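Local coordinates for RabGAP/TBC protein (PDB 4P17) that probably acts as a flagellar GTPase-activating protein for Rab GTPases through its TBC domain, though its function is not established, at residues A[235-240]-A[259-264]; A[270-275]-A[287-292]. All coordinates share one frame; numbering follows the deposited sequence.

Contact 1 (A[235-240]-A[259-264]); sequences CLFSVS and KILFRV
The ring of Phe237 reaches helix 259-271 with its far end: at its edge, in the plane of the ring, CZ lies 3.8 Å from the carbonyl O of Leu261, and a methyl of Val264 comes in obliquely, CG1 to CZ 3.6 Å. CE2 of the ring also packs against Leu261 CD2 at 4.0 Å. Elsewhere round it, the ring of Trp232 meets it at about 40° between planes, and Thr249 of helix 243-256 touches it. The pairing works because Phe237 CG sits beside its own backbone N (chi1 -59°), which sends the ring toward helix 259-271, while CG1 of Val264 is anti to its backbone N (chi1 172°) and comes forward to meet it. Next to this pair the branched ends of two leucines meet methyl to methyl, Leu236 CD2 lying 3.8 Å from Leu261 CD2.

Both residues from the loop sit where helix 226-234 ends in a Schellman motif. Leu236, with positive phi, is its C-prime residue, and a type I' turn runs from Cys235 to Ser238. The O of Cys235 takes two bonds, from Ser238 N and from Ser238 OG at 2.6 Å, which ties the turn together, while Ser238 OG also bonds Thr156 of helix 153-164. With an alanine here instead of Phe237, Val264 CG1 would probably lose its apolar cover and the ring of Trp232 its neighbour. No hydrogen bond crosses between the segments: the four touching residues are all buried, so this joint between a helix end and helix 259-271 rests on apolar packing deep in the TBC domain.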
ATOM      1  N   CYS A 235       1.621  -7.507  -0.513  1.00 10.35           N
ATOM      2  CA  CYS A 235       0.452  -6.841   0.073  1.00  6.78           C
ATOM      3  C   CYS A 235       0.589  -5.343   0.075  1.00  3.30           C
ATOM      4  O   CYS A 235      -0.240  -4.653   0.618  1.00  8.54           O
ATOM      5  CB  CYS A 235       0.222  -7.332   1.497  1.00 12.39           C
ATOM      6  SG  CYS A 235      -0.057  -9.118   1.544  1.00 14.15           S
ATOM      7  N   LEU A 236       1.644  -4.837  -0.548  1.00  6.00           N
ATOM      8  CA  LEU A 236       1.919  -3.415  -0.601  1.00  6.40           C
ATOM      9  C   LEU A 236       1.841  -2.771   0.768  1.00 10.15           C
ATOM     10  O   LEU A 236       1.199  -1.739   0.926  1.00  5.81           O
ATOM     11  CB  LEU A 236       0.941  -2.697  -1.531  1.00  8.08           C
ATOM     12  CG  LEU A 236       0.776  -3.353  -2.876  1.00  6.89           C
ATOM     13  CD1 LEU A 236      -0.372  -2.657  -3.605  1.00  6.76           C
ATOM     14  CD2 LEU A 236       2.094  -3.251  -3.619  1.00  7.24           C
ATOM     15  N   PHE A 237       2.497  -3.417   1.732  1.00  6.08           N
ATOM     16  CA  PHE A 237       2.550  -3.026   3.153  1.00  6.44           C
ATOM     17  C   PHE A 237       1.234  -3.074   3.911  1.00  4.06           C
ATOM     18  O   PHE A 237       1.208  -2.721   5.086  1.00  5.25           O
ATOM     19  CB  PHE A 237       3.175  -1.617   3.298  1.00  7.07           C
ATOM     20  CG  PHE A 237       4.583  -1.520   2.747  1.00  7.82           C
ATOM     21  CD1 PHE A 237       5.640  -2.152   3.392  1.00  9.14           C
ATOM     22  CD2 PHE A 237       4.835  -0.837   1.566  1.00  7.53           C
ATOM     23  CE1 PHE A 237       6.920  -2.085   2.868  1.00 12.60           C
ATOM     24  CE2 PHE A 237       6.102  -0.784   1.031  1.00 17.07           C
ATOM     25  CZ  PHE A 237       7.152  -1.399   1.685  1.00 11.94           C
ATOM     26  N   SER A 238       0.143  -3.547   3.292  1.00  3.34           N
ATOM     27  CA  SER A 238      -1.153  -3.346   3.875  1.00  4.61           C
ATOM     28  C   SER A 238      -1.367  -4.205   5.129  1.00 10.96           C
ATOM     29  O   SER A 238      -2.196  -3.839   5.966  1.00 12.44           O
ATOM     30  CB  SER A 238      -2.291  -3.613   2.862  1.00  6.58           C
ATOM     31  OG  SER A 238      -2.261  -4.921   2.286  1.00 10.05           O
ATOM     32  N   VAL A 239      -0.635  -5.316   5.269  1.00 10.25           N
ATOM     33  CA  VAL A 239      -0.748  -6.161   6.461  1.00  9.62           C
ATOM     34  C   VAL A 239       0.421  -5.948   7.433  1.00 15.51           C
ATOM     35  O   VAL A 239       0.611  -6.743   8.345  1.00 19.85           O
ATOM     36  CB  VAL A 239      -0.800  -7.665   6.122  1.00 11.44           C
ATOM     37  CG1 VAL A 239      -1.865  -7.948   5.029  1.00 10.55           C
ATOM     38  CG2 VAL A 239       0.527  -8.173   5.653  1.00 16.64           C
ATOM     39  N   SER A 240       1.198  -4.891   7.228  1.00  8.85           N
ATOM     40  CA  SER A 240       2.453  -4.717   7.929  1.00 10.12           C
ATOM     41  C   SER A 240       2.555  -3.402   8.668  1.00 13.37           C
ATOM     42  O   SER A 240       3.114  -3.355   9.760  1.00 12.47           O
ATOM     43  CB  SER A 240       3.594  -4.849   6.935  1.00 10.01           C
ATOM     44  OG  SER A 240       3.685  -6.194   6.510  1.00 17.18           O
ATOM     45  N   LYS A 259       9.318   0.958  -7.929  1.00  8.45           N
ATOM     46  CA  LYS A 259      10.551   1.122  -7.177  1.00  9.84           C
ATOM     47  C   LYS A 259      10.283   1.612  -5.751  1.00  7.74           C
ATOM     48  O   LYS A 259      11.082   1.375  -4.848  1.00  7.21           O
ATOM     49  CB  LYS A 259      11.504   2.070  -7.884  1.00  7.68           C
ATOM     50  CG  LYS A 259      12.058   1.494  -9.155  1.00  6.74           C
ATOM     51  CD  LYS A 259      13.102   2.399  -9.705  1.00  8.88           C
ATOM     52  CE  LYS A 259      13.632   1.959 -11.022  1.00 11.85           C
ATOM     53  NZ  LYS A 259      14.703   2.931 -11.416  1.00  8.18           N
ATOM     54  N   ILE A 260       9.170   2.291  -5.546  1.00  7.52           N
ATOM     55  CA  ILE A 260       8.746   2.686  -4.200  1.00  5.19           C
ATOM     56  C   ILE A 260       8.766   1.493  -3.225  1.00  7.11           C
ATOM     57  O   ILE A 260       9.033   1.636  -2.022  1.00  9.84           O
ATOM     58  CB  ILE A 260       7.308   3.317  -4.262  1.00  3.31           C
ATOM     59  CG1 ILE A 260       7.325   4.603  -5.091  1.00 10.26           C
ATOM     60  CG2 ILE A 260       6.722   3.593  -2.863  1.00  9.12           C
ATOM     61  CD1 ILE A 260       8.200   5.722  -4.483  1.00  8.34           C
ATOM     62  N   LEU A 261       8.467   0.294  -3.719  1.00  5.18           N
ATOM     63  CA  LEU A 261       8.386  -0.828  -2.793  1.00  8.74           C
ATOM     64  C   LEU A 261       9.752  -1.084  -2.161  1.00  9.05           C
ATOM     65  O   LEU A 261       9.848  -1.150  -0.938  1.00  7.25           O
ATOM     66  CB  LEU A 261       7.861  -2.054  -3.500  1.00 10.20           C
ATOM     67  CG  LEU A 261       6.423  -1.883  -4.014  1.00  9.34           C
ATOM     68  CD1 LEU A 261       6.016  -3.165  -4.703  1.00  1.68           C
ATOM     69  CD2 LEU A 261       5.431  -1.485  -2.881  1.00 13.28           C
ATOM     70  N   PHE A 262      10.818  -1.157  -2.957  1.00  6.67           N
ATOM     71  CA  PHE A 262      12.090  -1.480  -2.328  1.00  6.79           C
ATOM     72  C   PHE A 262      12.654  -0.226  -1.644  1.00  7.20           C
ATOM     73  O   PHE A 262      13.392  -0.353  -0.674  1.00  5.59           O
ATOM     74  CB  PHE A 262      13.100  -2.119  -3.311  1.00  6.88           C
ATOM     75  CG  PHE A 262      13.548  -1.240  -4.475  1.00  8.82           C
ATOM     76  CD1 PHE A 262      14.408  -0.169  -4.275  1.00 10.61           C
ATOM     77  CD2 PHE A 262      13.169  -1.550  -5.785  1.00 15.02           C
ATOM     78  CE1 PHE A 262      14.851   0.597  -5.344  1.00 13.56           C
ATOM     79  CE2 PHE A 262      13.608  -0.790  -6.856  1.00 11.35           C
ATOM     80  CZ  PHE A 262      14.458   0.268  -6.650  1.00 13.80           C
ATOM     81  N   ARG A 263      12.281   0.973  -2.085  1.00  3.97           N
ATOM     82  CA  ARG A 263      12.827   2.161  -1.417  1.00  5.07           C
ATOM     83  C   ARG A 263      12.252   2.275  -0.022  1.00  5.65           C
ATOM     84  O   ARG A 263      12.955   2.650   0.932  1.00  5.95           O
ATOM     85  CB  ARG A 263      12.575   3.422  -2.233  1.00  9.91           C
ATOM     86  CG  ARG A 263      13.487   3.430  -3.433  1.00 12.16           C
ATOM     87  CD  ARG A 263      13.228   4.457  -4.521  1.00 14.90           C
ATOM     88  NE  ARG A 263      14.305   4.339  -5.515  1.00 22.21           N
ATOM     89  CZ  ARG A 263      14.302   4.862  -6.741  1.00 20.09           C
ATOM     90  NH1 ARG A 263      13.275   5.553  -7.196  1.00 18.41           N
ATOM     91  NH2 ARG A 263      15.343   4.675  -7.524  1.00 17.95           N
ATOM     92  N   VAL A 264      10.976   1.947   0.122  1.00  6.21           N
ATOM     93  CA  VAL A 264      10.353   2.028   1.440  1.00  4.98           C
ATOM     94  C   VAL A 264      10.847   0.835   2.313  1.00  5.33           C
ATOM     95  O   VAL A 264      11.068   0.957   3.509  1.00  8.16           O
ATOM     96  CB  VAL A 264       8.823   2.056   1.323  1.00  6.33           C
ATOM     97  CG1 VAL A 264       8.157   1.935   2.697  1.00  6.10           C
ATOM     98  CG2 VAL A 264       8.409   3.353   0.685  1.00  4.29           C
TER

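Contact 2 (A[270-275]-A[287-292])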
ATOM      1  N   LYS A 270      16.626   0.609   7.489  1.00  7.06           N
ATOM      2  CA  LYS A 270      17.527   1.644   7.977  1.00  5.83           C
ATOM      3  C   LYS A 270      17.069   2.151   9.334  1.00  7.91           C
ATOM      4  O   LYS A 270      17.856   2.314  10.280  1.00  7.74           O
ATOM      5  CB  LYS A 270      17.595   2.790   6.972  1.00  7.87           C
ATOM      6  CG  LYS A 270      18.596   3.865   7.277  1.00 16.29           C
ATOM      7  CD  LYS A 270      18.892   4.653   6.018  1.00 12.37           C
ATOM      8  CE  LYS A 270      18.918   6.154   6.271  1.00 32.77           C
ATOM      9  NZ  LYS A 270      19.742   6.545   7.442  1.00 36.37           N
ATOM     10  N   ILE A 271      15.777   2.408   9.427  1.00 10.81           N
ATOM     11  CA  ILE A 271      15.194   3.045  10.606  1.00  7.75           C
ATOM     12  C   ILE A 271      15.301   2.113  11.829  1.00 14.50           C
ATOM     13  O   ILE A 271      15.560   2.557  12.957  1.00 12.02           O
ATOM     14  CB  ILE A 271      13.720   3.431  10.276  1.00  8.05           C
ATOM     15  CG1 ILE A 271      13.703   4.647   9.357  1.00 11.94           C
ATOM     16  CG2 ILE A 271      12.925   3.721  11.521  1.00  7.94           C
ATOM     17  CD1 ILE A 271      12.318   5.010   8.769  1.00  9.15           C
ATOM     18  N   TYR A 272      15.123   0.811  11.611  1.00 10.33           N
ATOM     19  CA  TYR A 272      15.118  -0.145  12.720  1.00  6.33           C
ATOM     20  C   TYR A 272      16.402  -0.966  12.745  1.00 13.38           C
ATOM     21  O   TYR A 272      16.451  -1.998  13.384  1.00 14.20           O
ATOM     22  CB  TYR A 272      13.908  -1.062  12.615  1.00 10.22           C
ATOM     23  CG  TYR A 272      12.668  -0.295  12.871  1.00  7.55           C
ATOM     24  CD1 TYR A 272      12.332   0.091  14.164  1.00 19.19           C
ATOM     25  CD2 TYR A 272      11.869   0.126  11.827  1.00  9.87           C
ATOM     26  CE1 TYR A 272      11.196   0.846  14.410  1.00 18.55           C
ATOM     27  CE2 TYR A 272      10.735   0.883  12.063  1.00 12.25           C
ATOM     28  CZ  TYR A 272      10.408   1.236  13.352  1.00 19.50           C
ATOM     29  OH  TYR A 272       9.291   1.992  13.593  1.00 19.14           O
ATOM     30  N   GLU A 273      17.434  -0.485  12.058  1.00  9.16           N
ATOM     31  CA  GLU A 273      18.698  -1.215  11.991  1.00  8.66           C
ATOM     32  C   GLU A 273      19.300  -1.457  13.379  1.00 13.76           C
ATOM     33  O   GLU A 273      19.685  -2.583  13.706  1.00 11.85           O
ATOM     34  CB  GLU A 273      19.725  -0.477  11.139  1.00 13.56           C
ATOM     35  CG  GLU A 273      20.990  -1.306  10.967  1.00  9.20           C
ATOM     36  CD  GLU A 273      22.111  -0.572  10.255  1.00 15.63           C
ATOM     37  OE1 GLU A 273      22.130   0.691  10.252  1.00 17.58           O
ATOM     38  OE2 GLU A 273      22.987  -1.270   9.695  1.00 23.67           O
ATOM     39  N   ASP A 274      19.410  -0.389  14.170  1.00 12.66           N
ATOM     40  CA  ASP A 274      19.971  -0.483  15.515  1.00 31.37           C
ATOM     41  C   ASP A 274      19.266  -1.598  16.290  1.00 22.14           C
ATOM     42  O   ASP A 274      19.905  -2.431  16.952  1.00 21.01           O
ATOM     43  CB  ASP A 274      19.836   0.869  16.226  1.00 35.40           C
ATOM     44  CG  ASP A 274      20.156   0.803  17.708  1.00 54.00           C
ATOM     45  OD1 ASP A 274      19.341   0.251  18.480  1.00 52.77           O
ATOM     46  OD2 ASP A 274      21.214   1.339  18.104  1.00 65.56           O
ATOM     47  N   ASN A 275      17.947  -1.615  16.172  1.00 15.57           N
ATOM     48  CA  ASN A 275      17.106  -2.629  16.821  1.00 22.50           C
ATOM     49  C   ASN A 275      17.421  -4.072  16.387  1.00 30.02           C
ATOM     50  O   ASN A 275      17.518  -4.993  17.229  1.00 18.61           O
ATOM     51  CB  ASN A 275      15.635  -2.329  16.533  1.00 23.68           C
ATOM     52  CG  ASN A 275      15.257  -0.887  16.857  1.00 38.77           C
ATOM     53  OD1 ASN A 275      15.716   0.068  16.212  1.00 24.62           O
ATOM     54  ND2 ASN A 275      14.411  -0.728  17.860  1.00 30.27           N
ATOM     55  N   MET A 287       9.898 -11.749  14.118  1.00 19.39           N
ATOM     56  CA  MET A 287       8.829 -11.304  15.027  1.00 16.80           C
ATOM     57  C   MET A 287       9.031  -9.864  15.524  1.00 19.82           C
ATOM     58  O   MET A 287       8.104  -9.062  15.530  1.00 20.69           O
ATOM     59  CB  MET A 287       8.714 -12.244  16.236  1.00 16.27           C
ATOM     60  N   ARG A 288      10.239  -9.530  15.961  1.00 18.98           N
ATOM     61  CA  ARG A 288      10.512  -8.190  16.460  1.00 16.26           C
ATOM     62  C   ARG A 288      10.344  -7.104  15.385  1.00 11.67           C
ATOM     63  O   ARG A 288       9.796  -6.055  15.643  1.00 13.15           O
ATOM     64  CB  ARG A 288      11.927  -8.127  17.032  1.00 20.70           C
ATOM     65  CG  ARG A 288      12.043  -8.744  18.407  1.00 26.79           C
ATOM     66  N   MET A 289      10.817  -7.363  14.176  1.00 14.29           N
ATOM     67  CA  MET A 289      10.616  -6.411  13.089  1.00 18.87           C
ATOM     68  C   MET A 289       9.141  -6.295  12.651  1.00 15.68           C
ATOM     69  O   MET A 289       8.679  -5.228  12.238  1.00  8.51           O
ATOM     70  CB  MET A 289      11.491  -6.801  11.907  1.00 14.54           C
ATOM     71  CG  MET A 289      12.892  -6.219  11.980  1.00 21.50           C
ATOM     72  SD  MET A 289      12.881  -4.409  11.936  1.00 24.59           S
ATOM     73  CE  MET A 289      12.252  -4.050  10.332  1.00 14.65           C
ATOM     74  N   ARG A 290       8.391  -7.383  12.734  1.00 16.74           N
ATOM     75  CA  ARG A 290       6.974  -7.305  12.366  1.00 15.20           C
ATOM     76  C   ARG A 290       6.259  -6.434  13.416  1.00 13.35           C
ATOM     77  O   ARG A 290       5.397  -5.617  13.116  1.00 11.84           O
ATOM     78  CB  ARG A 290       6.378  -8.707  12.256  1.00 17.84           C
ATOM     79  CG  ARG A 290       6.802  -9.457  11.011  1.00 22.84           C
ATOM     80  CD  ARG A 290       6.266 -10.864  11.044  1.00 25.76           C
ATOM     81  NE  ARG A 290       6.311 -11.524   9.750  1.00 27.76           N
ATOM     82  CZ  ARG A 290       6.145 -12.829   9.583  1.00 25.77           C
ATOM     83  NH1 ARG A 290       5.960 -13.602  10.639  1.00 24.47           N
ATOM     84  NH2 ARG A 290       6.206 -13.364   8.370  1.00 31.85           N
ATOM     85  N   ASN A 291       6.682  -6.551  14.664  1.00 15.11           N
ATOM     86  CA  ASN A 291       6.117  -5.723  15.713  1.00 11.13           C
ATOM     87  C   ASN A 291       6.491  -4.275  15.524  1.00 11.24           C
ATOM     88  O   ASN A 291       5.671  -3.383  15.717  1.00 16.64           O
ATOM     89  CB  ASN A 291       6.589  -6.216  17.076  1.00 25.44           C
ATOM     90  CG  ASN A 291       6.226  -7.666  17.325  1.00 32.40           C
ATOM     91  OD1 ASN A 291       5.364  -8.237  16.647  1.00 36.37           O
ATOM     92  ND2 ASN A 291       6.881  -8.272  18.309  1.00 52.07           N
ATOM     93  N   ALA A 292       7.729  -4.054  15.103  1.00 18.13           N
ATOM     94  CA  ALA A 292       8.225  -2.714  14.860  1.00 13.79           C
ATOM     95  C   ALA A 292       7.472  -2.102  13.708  1.00 11.12           C
ATOM     96  O   ALA A 292       7.050  -0.959  13.750  1.00 12.31           O
ATOM     97  CB  ALA A 292       9.698  -2.739  14.544  1.00 14.48           C
TER
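Tyr272 turns one face of its ring to Ala292, whose CB stands 4.0 Å from the ring centroid and 16° off the normal. That is a CH-pi contact, displaced toward the CD1 and CE1 side of the ring, each of those carbons being 3.9 Å from Ala292 CB. The opposite face carries CG2 of the preceding residue, Ile271, 3.6 Å above the plane and likewise toward the rim, which leaves the ring sandwiched between two methyl groups.

Met289 approaches at the root of the side chain instead. Its sulfur packs against Tyr272 CB at 3.6 Å and views the ring obliquely, 5.2 Å from the centroid and 52° off the normal, a Met-aromatic contact. Bends at both chi2 (-63°) and chi3 fold the thioether back on itself, and its CE also comes near Tyr272 CB. One turn of helix separates Met289 from Ala292, so the two present a single surface of helix 282-294, one meeting the base of the tyrosine and the other its ring.

Tyr272 marks the break between helices 259-271 and 273-277, ending the first and standing at the N-cap position of the second; Met296, in the loop after helix 282-294, also touches its side chain. The phenol OH lies 3.7 Å from Ala292 O, and no hydrogen bond links the two segments. The contact between this helix break and helix 282-294 is thus apolar, made of van der Waals packing with CH-pi and sulfur-aromatic contributions, on a tyrosine that is partly exposed.

Following the chain from the N terminus, contact 1 comes first: the turn after helix 226-234 meets the first turns of helix 259-271, closing a loop of 18 residues that contains helix 243-256. The chain then runs along helix 259-271 to its far end, where contact 2 opens at the break before helix 273-277 and closes on helix 282-294, enclosing 11 residues. The two loops neither nest nor cross; they follow in series, their centres 15 Å apart, without touching. Helix 259-271 is the shared element, tied near its start to the domain interior and at its end to helix 282-294, farther from the centre of the chain. Helix 299-306 touches it at both contacts, through Val264 and Ile271.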